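PDB 3V10: rhusiopathiae surface protein B from Erysipelothrix rhusiopathiae, which probably binds collagen as a cell-wall-anchored surface adhesin, the present chain being its collagen-binding region. Local coordinates for residues A[167-178]-A[300-309]. Sequence-based numbering, arbitrary orientation.
Sequences YWKTGTFSTEVH and YTDTSVVNMF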
ATOM      1  N   TYR A 167      -0.302 -22.831  -3.765  1.00 10.59           N
ATOM      2  CA  TYR A 167       0.627 -21.767  -3.394  1.00  8.84           C
ATOM      3  C   TYR A 167       0.353 -20.437  -4.067  1.00  9.40           C
ATOM      4  O   TYR A 167       0.095 -20.372  -5.267  1.00  8.97           O
ATOM      5  CB  TYR A 167       2.070 -22.182  -3.719  1.00  9.73           C
ATOM      6  CG  TYR A 167       3.090 -21.058  -3.556  1.00  6.84           C
ATOM      7  CD1 TYR A 167       3.412 -20.569  -2.297  1.00  8.57           C
ATOM      8  CD2 TYR A 167       3.690 -20.464  -4.668  1.00  7.80           C
ATOM      9  CE1 TYR A 167       4.308 -19.510  -2.139  1.00  9.76           C
ATOM     10  CE2 TYR A 167       4.585 -19.403  -4.530  1.00  8.06           C
ATOM     11  CZ  TYR A 167       4.888 -18.931  -3.254  1.00  9.42           C
ATOM     12  OH  TYR A 167       5.759 -17.884  -3.083  1.00  7.31           O
ATOM     13  N   TRP A 168       0.408 -19.371  -3.278  1.00  8.95           N
ATOM     14  CA  TRP A 168       0.248 -18.032  -3.821  1.00  9.24           C
ATOM     15  C   TRP A 168       0.856 -17.059  -2.826  1.00  7.77           C
ATOM     16  O   TRP A 168       0.951 -17.346  -1.633  1.00  9.69           O
ATOM     17  CB  TRP A 168      -1.225 -17.704  -4.102  1.00 11.42           C
ATOM     18  CG  TRP A 168      -2.022 -17.297  -2.916  1.00 12.52           C
ATOM     19  CD1 TRP A 168      -2.168 -16.032  -2.417  1.00 14.97           C
ATOM     20  CD2 TRP A 168      -2.804 -18.152  -2.082  1.00 13.65           C
ATOM     21  NE1 TRP A 168      -3.001 -16.049  -1.322  1.00 15.19           N
ATOM     22  CE2 TRP A 168      -3.404 -17.339  -1.094  1.00 14.87           C
ATOM     23  CE3 TRP A 168      -3.059 -19.530  -2.073  1.00 15.34           C
ATOM     24  CZ2 TRP A 168      -4.245 -17.860  -0.105  1.00 16.57           C
ATOM     25  CZ3 TRP A 168      -3.900 -20.048  -1.086  1.00 15.76           C
ATOM     26  CH2 TRP A 168      -4.480 -19.212  -0.118  1.00 16.41           C
ATOM     27  N   LYS A 169       1.296 -15.919  -3.336  1.00  8.63           N
ATOM     28  CA  LYS A 169       1.911 -14.904  -2.503  1.00  9.18           C
ATOM     29  C   LYS A 169       1.152 -13.588  -2.635  1.00  8.48           C
ATOM     30  O   LYS A 169       0.581 -13.291  -3.679  1.00  8.95           O
ATOM     31  CB  LYS A 169       3.366 -14.715  -2.930  1.00 14.20           C
ATOM     32  CG  LYS A 169       3.522 -14.223  -4.346  1.00 20.11           C
ATOM     33  CD  LYS A 169       3.835 -12.749  -4.357  1.00 23.93           C
ATOM     34  CE  LYS A 169       5.279 -12.498  -3.969  1.00 26.51           C
ATOM     35  NZ  LYS A 169       5.630 -13.077  -2.647  1.00 25.94           N
ATOM     36  N   THR A 170       1.143 -12.806  -1.562  1.00  7.78           N
ATOM     37  CA  THR A 170       0.456 -11.522  -1.570  1.00 10.13           C
ATOM     38  C   THR A 170       1.300 -10.501  -0.830  1.00 10.01           C
ATOM     39  O   THR A 170       2.241 -10.854  -0.122  1.00 10.23           O
ATOM     40  CB  THR A 170      -0.922 -11.604  -0.879  1.00 11.45           C
ATOM     41  OG1 THR A 170      -0.740 -11.799   0.528  1.00 11.06           O
ATOM     42  CG2 THR A 170      -1.735 -12.750  -1.442  1.00 13.70           C
ATOM     43  N   GLY A 171       0.961  -9.232  -0.999  1.00 10.66           N
ATOM     44  CA  GLY A 171       1.716  -8.190  -0.331  1.00 12.08           C
ATOM     45  C   GLY A 171       0.966  -6.881  -0.334  1.00 11.90           C
ATOM     46  O   GLY A 171       0.079  -6.659  -1.161  1.00 10.40           O
ATOM     47  N   THR A 172       1.315  -6.013   0.606  1.00 11.82           N
ATOM     48  CA  THR A 172       0.682  -4.708   0.687  1.00 12.82           C
ATOM     49  C   THR A 172       1.550  -3.789   1.528  1.00 13.38           C
ATOM     50  O   THR A 172       2.549  -4.221   2.117  1.00 11.57           O
ATOM     51  CB  THR A 172      -0.743  -4.801   1.293  1.00 14.67           C
ATOM     52  OG1 THR A 172      -1.399  -3.532   1.154  1.00 13.61           O
ATOM     53  CG2 THR A 172      -0.692  -5.194   2.770  1.00 14.03           C
ATOM     54  N   PHE A 173       1.180  -2.517   1.558  1.00 13.59           N
ATOM     55  CA  PHE A 173       1.918  -1.528   2.320  1.00 13.65           C
ATOM     56  C   PHE A 173       1.560  -1.649   3.789  1.00 14.66           C
ATOM     57  O   PHE A 173       0.465  -2.092   4.141  1.00 12.32           O
ATOM     58  CB  PHE A 173       1.590  -0.120   1.803  1.00 13.48           C
ATOM     59  CG  PHE A 173       0.118   0.171   1.723  1.00 13.00           C
ATOM     60  CD1 PHE A 173      -0.585   0.592   2.849  1.00 15.46           C
ATOM     61  CD2 PHE A 173      -0.571   0.001   0.525  1.00 13.73           C
ATOM     62  CE1 PHE A 173      -1.955   0.840   2.784  1.00 14.36           C
ATOM     63  CE2 PHE A 173      -1.942   0.245   0.448  1.00 13.01           C
ATOM     64  CZ  PHE A 173      -2.636   0.665   1.581  1.00 14.27           C
ATOM     65  N   SER A 174       2.502  -1.270   4.646  1.00 14.56           N
ATOM     66  CA  SER A 174       2.278  -1.308   6.079  1.00 16.91           C
ATOM     67  C   SER A 174       1.656   0.013   6.510  1.00 16.25           C
ATOM     68  O   SER A 174       1.963   1.075   5.955  1.00 16.98           O
ATOM     69  CB  SER A 174       3.597  -1.500   6.827  1.00 15.03           C
ATOM     70  OG  SER A 174       3.401  -1.432   8.233  1.00 16.48           O
ATOM     71  N   THR A 175       0.760  -0.065   7.486  1.00 18.81           N
ATOM     72  CA  THR A 175       0.133   1.132   8.032  1.00 20.60           C
ATOM     73  C   THR A 175       0.698   1.332   9.439  1.00 20.37           C
ATOM     74  O   THR A 175       0.312   2.264  10.149  1.00 21.57           O
ATOM     75  CB  THR A 175      -1.403   0.999   8.120  1.00 21.65           C
ATOM     76  OG1 THR A 175      -1.741  -0.161   8.886  1.00 22.37           O
ATOM     77  CG2 THR A 175      -2.022   0.877   6.727  1.00 23.40           C
ATOM     78  N   GLU A 176       1.624   0.456   9.834  1.00 20.64           N
ATOM     79  CA  GLU A 176       2.244   0.539  11.157  1.00 19.80           C
ATOM     80  C   GLU A 176       3.673   1.087  11.078  1.00 18.84           C
ATOM     81  O   GLU A 176       4.160   1.711  12.013  1.00 17.83           O
ATOM     82  CB  GLU A 176       2.206  -0.839  11.834  1.00 23.40           C
ATOM     83  CG  GLU A 176       3.553  -1.514  12.095  1.00 27.34           C
ATOM     84  CD  GLU A 176       3.363  -2.957  12.570  1.00 27.96           C
ATOM     85  OE1 GLU A 176       2.863  -3.140  13.700  1.00 30.07           O
ATOM     86  OE2 GLU A 176       3.662  -3.931  11.834  1.00 30.37           O
ATOM     87  N   VAL A 177       4.341   0.863   9.952  1.00 15.65           N
ATOM     88  CA  VAL A 177       5.698   1.369   9.756  1.00 13.84           C
ATOM     89  C   VAL A 177       5.751   2.016   8.378  1.00 14.15           C
ATOM     90  O   VAL A 177       5.716   1.323   7.358  1.00 14.89           O
ATOM     91  CB  VAL A 177       6.752   0.238   9.822  1.00 12.70           C
ATOM     92  CG1 VAL A 177       8.134   0.833   9.776  1.00 12.82           C
ATOM     93  CG2 VAL A 177       6.562  -0.588  11.086  1.00 13.67           C
ATOM     94  N   HIS A 178       5.822   3.343   8.353  1.00 14.24           N
ATOM     95  CA  HIS A 178       5.851   4.079   7.096  1.00 13.94           C
ATOM     96  C   HIS A 178       7.049   3.727   6.223  1.00 15.10           C
ATOM     97  O   HIS A 178       8.205   3.855   6.640  1.00 13.09           O
ATOM     98  CB  HIS A 178       5.827   5.590   7.360  1.00 16.25           C
ATOM     99  CG  HIS A 178       5.765   6.416   6.113  1.00 16.31           C
ATOM    100  ND1 HIS A 178       4.794   6.235   5.152  1.00 18.65           N
ATOM    101  CD2 HIS A 178       6.540   7.436   5.675  1.00 16.05           C
ATOM    102  CE1 HIS A 178       4.971   7.109   4.177  1.00 13.55           C
ATOM    103  NE2 HIS A 178       6.025   7.850   4.471  1.00 18.97           N
ATOM    104  N   TYR A 300       0.058 -16.065  -9.441  1.00 12.06           N
ATOM    105  CA  TYR A 300      -0.010 -16.601  -8.083  1.00 11.06           C
ATOM    106  C   TYR A 300       1.316 -16.429  -7.340  1.00 12.28           C
ATOM    107  O   TYR A 300       1.331 -16.088  -6.156  1.00 10.73           O
ATOM    108  CB  TYR A 300      -0.312 -18.101  -8.083  1.00 11.15           C
ATOM    109  CG  TYR A 300      -1.720 -18.490  -8.425  1.00 13.04           C
ATOM    110  CD1 TYR A 300      -2.805 -17.781  -7.914  1.00 15.51           C
ATOM    111  CD2 TYR A 300      -1.971 -19.611  -9.210  1.00 15.58           C
ATOM    112  CE1 TYR A 300      -4.113 -18.183  -8.175  1.00 18.70           C
ATOM    113  CE2 TYR A 300      -3.274 -20.024  -9.478  1.00 18.86           C
ATOM    114  CZ  TYR A 300      -4.338 -19.306  -8.955  1.00 20.02           C
ATOM    115  OH  TYR A 300      -5.628 -19.712  -9.213  1.00 23.71           O
ATOM    116  N   THR A 301       2.422 -16.676  -8.037  1.00 10.10           N
ATOM    117  CA  THR A 301       3.751 -16.608  -7.419  1.00  9.67           C
ATOM    118  C   THR A 301       4.437 -15.248  -7.367  1.00  8.07           C
ATOM    119  O   THR A 301       5.397 -15.071  -6.613  1.00  8.07           O
ATOM    120  CB  THR A 301       4.714 -17.586  -8.109  1.00  9.10           C
ATOM    121  OG1 THR A 301       5.053 -17.090  -9.411  1.00  7.85           O
ATOM    122  CG2 THR A 301       4.051 -18.956  -8.259  1.00  8.66           C
ATOM    123  N   ASP A 302       3.958 -14.298  -8.166  1.00  8.45           N
ATOM    124  CA  ASP A 302       4.551 -12.958  -8.209  1.00  9.92           C
ATOM    125  C   ASP A 302       3.518 -11.892  -7.880  1.00 12.27           C
ATOM    126  O   ASP A 302       2.341 -12.041  -8.205  1.00 12.27           O
ATOM    127  CB  ASP A 302       5.079 -12.618  -9.611  1.00  9.98           C
ATOM    128  CG  ASP A 302       6.063 -13.630 -10.149  1.00 10.76           C
ATOM    129  OD1 ASP A 302       6.517 -14.517  -9.399  1.00 11.33           O
ATOM    130  OD2 ASP A 302       6.385 -13.519 -11.353  1.00 13.88           O
ATOM    131  N   THR A 303       3.962 -10.806  -7.257  1.00 11.43           N
ATOM    132  CA  THR A 303       3.049  -9.718  -6.956  1.00 11.55           C
ATOM    133  C   THR A 303       3.826  -8.426  -6.726  1.00 12.87           C
ATOM    134  O   THR A 303       5.050  -8.395  -6.856  1.00 12.81           O
ATOM    135  CB  THR A 303       2.162 -10.045  -5.739  1.00 13.09           C
ATOM    136  OG1 THR A 303       1.029  -9.170  -5.735  1.00 14.13           O
ATOM    137  CG2 THR A 303       2.926  -9.861  -4.445  1.00 11.71           C
ATOM    138  N   SER A 304       3.118  -7.352  -6.414  1.00 13.06           N
ATOM    139  CA  SER A 304       3.785  -6.086  -6.189  1.00 13.27           C
ATOM    140  C   SER A 304       2.884  -5.128  -5.441  1.00 14.88           C
ATOM    141  O   SER A 304       1.676  -5.344  -5.331  1.00 15.53           O
ATOM    142  CB  SER A 304       4.190  -5.465  -7.523  1.00 16.82           C
ATOM    143  OG  SER A 304       3.047  -5.144  -8.294  1.00 16.78           O
ATOM    144  N   VAL A 305       3.496  -4.075  -4.917  1.00 14.37           N
ATOM    145  CA  VAL A 305       2.778  -3.046  -4.185  1.00 12.65           C
ATOM    146  C   VAL A 305       3.059  -1.728  -4.893  1.00 14.12           C
ATOM    147  O   VAL A 305       4.215  -1.370  -5.128  1.00 13.54           O
ATOM    148  CB  VAL A 305       3.259  -2.952  -2.708  1.00 13.42           C
ATOM    149  CG1 VAL A 305       2.462  -1.883  -1.961  1.00 12.85           C
ATOM    150  CG2 VAL A 305       3.093  -4.297  -2.021  1.00 14.48           C
ATOM    151  N   VAL A 306       1.999  -1.014  -5.256  1.00 12.84           N
ATOM    152  CA  VAL A 306       2.162   0.268  -5.923  1.00 13.08           C
ATOM    153  C   VAL A 306       2.739   1.241  -4.904  1.00 12.18           C
ATOM    154  O   VAL A 306       2.388   1.188  -3.723  1.00 13.85           O
ATOM    155  CB  VAL A 306       0.807   0.802  -6.447  1.00 15.62           C
ATOM    156  CG1 VAL A 306       0.982   2.188  -7.040  1.00 15.77           C
ATOM    157  CG2 VAL A 306       0.259  -0.144  -7.509  1.00 16.72           C
ATOM    158  N   ASN A 307       3.639   2.105  -5.363  1.00 12.19           N
ATOM    159  CA  ASN A 307       4.287   3.100  -4.510  1.00 12.36           C
ATOM    160  C   ASN A 307       3.266   3.745  -3.584  1.00 11.81           C
ATOM    161  O   ASN A 307       2.274   4.320  -4.035  1.00 14.02           O
ATOM    162  CB  ASN A 307       4.972   4.168  -5.373  1.00 12.28           C
ATOM    163  CG  ASN A 307       5.769   5.160  -4.551  1.00 14.55           C
ATOM    164  OD1 ASN A 307       5.209   5.913  -3.759  1.00 15.03           O
ATOM    165  ND2 ASN A 307       7.086   5.165  -4.735  1.00 15.55           N
ATOM    166  N   MET A 308       3.528   3.659  -2.284  1.00 12.06           N
ATOM    167  CA  MET A 308       2.608   4.192  -1.291  1.00 13.31           C
ATOM    168  C   MET A 308       3.041   5.488  -0.607  1.00 10.90           C
ATOM    169  O   MET A 308       2.450   5.889   0.402  1.00 12.40           O
ATOM    170  CB  MET A 308       2.317   3.108  -0.242  1.00 14.46           C
ATOM    171  CG  MET A 308       3.530   2.534   0.515  1.00 13.96           C
ATOM    172  SD  MET A 308       4.675   1.385  -0.362  1.00  8.64           S
ATOM    173  CE  MET A 308       6.183   2.092   0.182  1.00 12.08           C
ATOM    174  N   PHE A 309       4.048   6.156  -1.163  1.00  9.97           N
ATOM    175  CA  PHE A 309       4.552   7.403  -0.582  1.00 10.00           C
ATOM    176  C   PHE A 309       3.824   8.656  -1.060  1.00  9.81           C
ATOM    177  O   PHE A 309       3.508   8.796  -2.240  1.00  8.91           O
ATOM    178  CB  PHE A 309       6.046   7.567  -0.890  1.00 12.02           C
ATOM    179  CG  PHE A 309       6.939   6.622  -0.127  1.00 10.65           C
ATOM    180  CD1 PHE A 309       7.178   6.814   1.233  1.00 11.93           C
ATOM    181  CD2 PHE A 309       7.562   5.561  -0.771  1.00 14.17           C
ATOM    182  CE1 PHE A 309       8.032   5.959   1.941  1.00 14.06           C
ATOM    183  CE2 PHE A 309       8.417   4.699  -0.076  1.00 14.73           C
ATOM    184  CZ  PHE A 309       8.653   4.900   1.283  1.00 14.88           C
TER
HETATM  185  O   HOH W   1      -0.713  -9.088  -3.508  1.00 17.63           O
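Lys169 and Tyr300 join two edges of a DEv-IgG domain, a variant immunoglobulin fold of the collagen-binding region. Strand 167-173 is the outermost strand of one sheet and pairs with strand 180-187; strand 303-306 pairs with strand 276-286 in another. Their axes run nearly parallel, 11° apart, at a closest approach of 6.1 Å. One direct hydrogen bond links the two segments: Lys169 N donates to Tyr300 O at 2.8 Å, close to straight. Beyond it the strands are bridged by water, which accepts from Gly171 N at 3.0 Å and hydrogen-bonds to Thr303 OG1.

The tight part faces inward. Lys169 CG, held between its own backbone N and carbonyl carbon (chi1 62°), lies against the carbonyl of Thr301, whose O also bonds to Ser281 OG. Beside it, the edge of the Tyr167 ring meets the Thr301 methyl, CE2 to CG2 at 3.8 Å, while Tyr167 OH is tied to the same Ser281 OG. Farther along, Val305 CG2 packs on the backbone around Thr172 N, and Phe173 CB touches Met308 CG at 3.5 Å as these two side chains pass in opposite directions. Phe173 N is buried here without a polar partner.

The other side is looser: the partly exposed Trp168 meets Tyr300 chiefly at the backbone, its CA making a C-H...O contact with Tyr300 O at 3.2 Å, while the two CB atoms touch more loosely and its indole leads away. At the far end, past the strands, exposed His178 takes the edge of Phe309 on its ring face in an offset T-shaped pair, planes at 80°, with His178 NE2 3.6 Å from Phe309 CD1.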